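Local coordinates for protein halogenase (Chondromyces crocatus, PDB 3E1T) that probably chlorinates a precursor of the myxobacterial natural product chondrochloren, using bound flavin-adenine dinucleotide, at residues V147-T152 / L157-R162. Residues are numbered along the deposited sequence; the frame is centred on the assembly and turned at random.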
ATOM      1  N   VAL A 147      12.949  11.396 -20.017  1.00 37.58           N
ATOM      2  CA  VAL A 147      13.749  11.011 -18.870  1.00 38.72           C
ATOM      3  C   VAL A 147      15.221  10.863 -19.254  1.00 39.80           C
ATOM      4  O   VAL A 147      15.538  10.616 -20.420  1.00 39.73           O
ATOM      5  CB  VAL A 147      13.248   9.672 -18.228  1.00 38.73           C
ATOM      6  CG1 VAL A 147      11.824   9.820 -17.676  1.00 38.20           C
ATOM      7  CG2 VAL A 147      13.349   8.504 -19.219  1.00 37.49           C
ATOM      8  N   ARG A 148      16.110  11.040 -18.279  1.00 41.16           N
ATOM      9  CA  ARG A 148      17.494  10.583 -18.403  1.00 43.05           C
ATOM     10  C   ARG A 148      17.647   9.315 -17.582  1.00 43.72           C
ATOM     11  O   ARG A 148      17.207   9.270 -16.431  1.00 43.89           O
ATOM     12  CB  ARG A 148      18.496  11.641 -17.911  1.00 42.87           C
ATOM     13  CG  ARG A 148      19.827  11.035 -17.405  1.00 44.18           C
ATOM     14  CD  ARG A 148      20.964  12.034 -17.213  1.00 44.79           C
ATOM     15  NE  ARG A 148      20.529  13.325 -16.685  1.00 49.36           N
ATOM     16  CZ  ARG A 148      20.363  14.407 -17.433  1.00 50.06           C
ATOM     17  NH1 ARG A 148      20.596  14.347 -18.735  1.00 51.11           N
ATOM     18  NH2 ARG A 148      19.962  15.542 -16.885  1.00 51.37           N
ATOM     19  N   TYR A 149      18.273   8.296 -18.166  1.00 44.76           N
ATOM     20  CA  TYR A 149      18.531   7.034 -17.471  1.00 46.32           C
ATOM     21  C   TYR A 149      19.918   6.478 -17.779  1.00 47.32           C
ATOM     22  O   TYR A 149      20.572   6.931 -18.710  1.00 46.92           O
ATOM     23  CB  TYR A 149      17.464   5.983 -17.831  1.00 46.46           C
ATOM     24  CG  TYR A 149      17.441   5.553 -19.288  1.00 46.52           C
ATOM     25  CD1 TYR A 149      18.089   4.392 -19.704  1.00 46.98           C
ATOM     26  CD2 TYR A 149      16.752   6.301 -20.245  1.00 47.30           C
ATOM     27  CE1 TYR A 149      18.065   3.989 -21.045  1.00 47.10           C
ATOM     28  CE2 TYR A 149      16.719   5.910 -21.587  1.00 47.47           C
ATOM     29  CZ  TYR A 149      17.374   4.753 -21.978  1.00 47.43           C
ATOM     30  OH  TYR A 149      17.340   4.364 -23.300  1.00 47.71           O
ATOM     31  N   ARG A 150      20.347   5.495 -16.987  1.00 48.84           N
ATOM     32  CA  ARG A 150      21.520   4.680 -17.309  1.00 50.61           C
ATOM     33  C   ARG A 150      21.023   3.292 -17.692  1.00 51.16           C
ATOM     34  O   ARG A 150      20.196   2.718 -16.978  1.00 51.18           O
ATOM     35  CB  ARG A 150      22.474   4.549 -16.120  1.00 50.48           C
ATOM     36  CG  ARG A 150      22.664   5.799 -15.282  1.00 51.79           C
ATOM     37  CD  ARG A 150      23.567   5.500 -14.088  1.00 52.20           C
ATOM     38  NE  ARG A 150      24.980   5.443 -14.471  1.00 55.69           N
ATOM     39  CZ  ARG A 150      25.946   4.907 -13.726  1.00 57.21           C
ATOM     40  NH1 ARG A 150      25.667   4.362 -12.546  1.00 58.74           N
ATOM     41  NH2 ARG A 150      27.199   4.914 -14.162  1.00 58.12           N
ATOM     42  N   ASN A 151      21.517   2.757 -18.808  1.00 51.85           N
ATOM     43  CA  ASN A 151      21.150   1.404 -19.231  1.00 52.72           C
ATOM     44  C   ASN A 151      21.948   0.339 -18.468  1.00 53.50           C
ATOM     45  O   ASN A 151      22.577   0.649 -17.458  1.00 53.64           O
ATOM     46  CB  ASN A 151      21.251   1.241 -20.761  1.00 52.38           C
ATOM     47  CG  ASN A 151      22.688   1.239 -21.273  1.00 52.37           C
ATOM     48  OD1 ASN A 151      23.644   1.227 -20.501  1.00 51.45           O
ATOM     49  ND2 ASN A 151      22.838   1.237 -22.593  1.00 51.55           N
ATOM     50  N   THR A 152      21.917  -0.901 -18.950  1.00 54.76           N
ATOM     51  CA  THR A 152      22.555  -2.035 -18.269  1.00 56.03           C
ATOM     52  C   THR A 152      24.049  -1.829 -17.978  1.00 56.73           C
ATOM     53  O   THR A 152      24.524  -2.157 -16.888  1.00 57.11           O
ATOM     54  CB  THR A 152      22.328  -3.339 -19.050  1.00 56.13           C
ATOM     55  OG1 THR A 152      20.927  -3.491 -19.307  1.00 55.87           O
ATOM     56  CG2 THR A 152      22.821  -4.533 -18.258  1.00 56.80           C
ATOM     57  N   LEU A 157      21.639   7.592 -21.134  1.00 53.15           N
ATOM     58  CA  LEU A 157      20.829   7.867 -22.329  1.00 52.24           C
ATOM     59  C   LEU A 157      19.571   8.694 -22.049  1.00 51.70           C
ATOM     60  O   LEU A 157      19.318   9.097 -20.912  1.00 51.24           O
ATOM     61  CB  LEU A 157      20.431   6.559 -23.013  1.00 52.37           C
ATOM     62  CG  LEU A 157      21.491   5.699 -23.700  1.00 52.94           C
ATOM     63  CD1 LEU A 157      20.795   4.589 -24.477  1.00 53.32           C
ATOM     64  CD2 LEU A 157      22.386   6.528 -24.623  1.00 52.40           C
ATOM     65  N   MET A 158      18.778   8.928 -23.095  1.00 50.90           N
ATOM     66  CA  MET A 158      17.518   9.650 -22.963  1.00 50.61           C
ATOM     67  C   MET A 158      16.388   9.050 -23.792  1.00 49.59           C
ATOM     68  O   MET A 158      16.628   8.367 -24.793  1.00 49.61           O
ATOM     69  CB  MET A 158      17.704  11.125 -23.323  1.00 50.63           C
ATOM     70  CG  MET A 158      18.514  11.898 -22.302  1.00 51.35           C
ATOM     71  SD  MET A 158      18.860  13.586 -22.797  1.00 52.60           S
ATOM     72  CE  MET A 158      20.038  13.351 -24.142  1.00 52.62           C
ATOM     73  N   ALA A 159      15.155   9.309 -23.357  1.00 48.12           N
ATOM     74  CA  ALA A 159      13.957   8.902 -24.085  1.00 46.94           C
ATOM     75  C   ALA A 159      12.848   9.927 -23.867  1.00 46.09           C
ATOM     76  O   ALA A 159      12.821  10.601 -22.845  1.00 45.62           O
ATOM     77  CB  ALA A 159      13.506   7.509 -23.647  1.00 46.87           C
ATOM     78  N   HIS A 160      11.937  10.040 -24.831  1.00 45.36           N
ATOM     79  CA  HIS A 160      10.902  11.074 -24.795  1.00 44.75           C
ATOM     80  C   HIS A 160       9.515  10.476 -24.968  1.00 43.33           C
ATOM     81  O   HIS A 160       9.372   9.428 -25.582  1.00 43.27           O
ATOM     82  CB  HIS A 160      11.146  12.138 -25.875  1.00 45.38           C
ATOM     83  CG  HIS A 160      12.551  12.657 -25.915  1.00 47.91           C
ATOM     84  ND1 HIS A 160      13.222  12.895 -27.096  1.00 49.85           N
ATOM     85  CD2 HIS A 160      13.416  12.978 -24.921  1.00 49.70           C
ATOM     86  CE1 HIS A 160      14.437  13.340 -26.828  1.00 50.43           C
ATOM     87  NE2 HIS A 160      14.582  13.394 -25.516  1.00 50.90           N
ATOM     88  N   ALA A 161       8.499  11.149 -24.424  1.00 42.06           N
ATOM     89  CA  ALA A 161       7.118  10.684 -24.504  1.00 40.57           C
ATOM     90  C   ALA A 161       6.164  11.808 -24.171  1.00 39.94           C
ATOM     91  O   ALA A 161       6.568  12.816 -23.595  1.00 40.23           O
ATOM     92  CB  ALA A 161       6.891   9.504 -23.557  1.00 40.75           C
ATOM     93  N   ARG A 162       4.897  11.639 -24.530  1.00 38.59           N
ATOM     94  CA  ARG A 162       3.870  12.608 -24.160  1.00 37.88           C
ATOM     95  C   ARG A 162       3.562  12.583 -22.639  1.00 36.82           C
ATOM     96  O   ARG A 162       3.202  13.613 -22.055  1.00 37.35           O
ATOM     97  CB  ARG A 162       2.598  12.383 -24.989  1.00 37.88           C
ATOM     98  CG  ARG A 162       1.555  13.495 -24.838  1.00 38.57           C
ATOM     99  CD  ARG A 162       0.272  13.198 -25.593  1.00 38.65           C
ATOM    100  NE  ARG A 162      -0.854  13.977 -25.073  1.00 39.82           N
ATOM    101  CZ  ARG A 162      -2.088  13.969 -25.577  1.00 41.53           C
ATOM    102  NH1 ARG A 162      -2.385  13.234 -26.643  1.00 42.13           N
ATOM    103  NH2 ARG A 162      -3.038  14.709 -25.015  1.00 42.28           N
TER
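Val147 pairs with Ala159 and Tyr149 with Leu157 through two reciprocal sets of backbone hydrogen bonds, as in antiparallel strands, here the two arms of a beta hairpin, 143-150 and 156-161. The shortest runs from Leu157 N to Tyr149 O at 2.7 Å; Val147 N reaches Ala159 O at 2.9 Å. Between them lies the non-hydrogen-bonded pair Arg148–Met158, where weaker CA-H...O contacts fill in: Met158 CA stands 3.4 Å from Val147 O, and Arg148 CA approaches Leu157 O.

Apolar packing is carried by Tyr149. With chi1 at 64°, its CG is tucked over its own backbone, and the ring reaches across the neighbouring strand. There Leu157 CB lies over one face of the Tyr149 ring in a CH-pi contact, 4.1 Å from the centroid, while Tyr149 CE2 meets Ala159 CB at 4.1 Å. Cutting Tyr149 back to alanine would probably leave Leu157 CB without its aromatic face and open a gap beside Ala159.

On the face bearing Arg148 and Met158, an Arg148 NE–Asp136 salt bridge adds a side-chain link to strand 133-140, already joined by its backbone. Backbone bonds thus fix the hairpin's register, while its Tyr149 face turns inward: Ala159 packs on Ile11 of strand 10-13, and the Tyr149 side chain lies about 7 Å from the bound FAD.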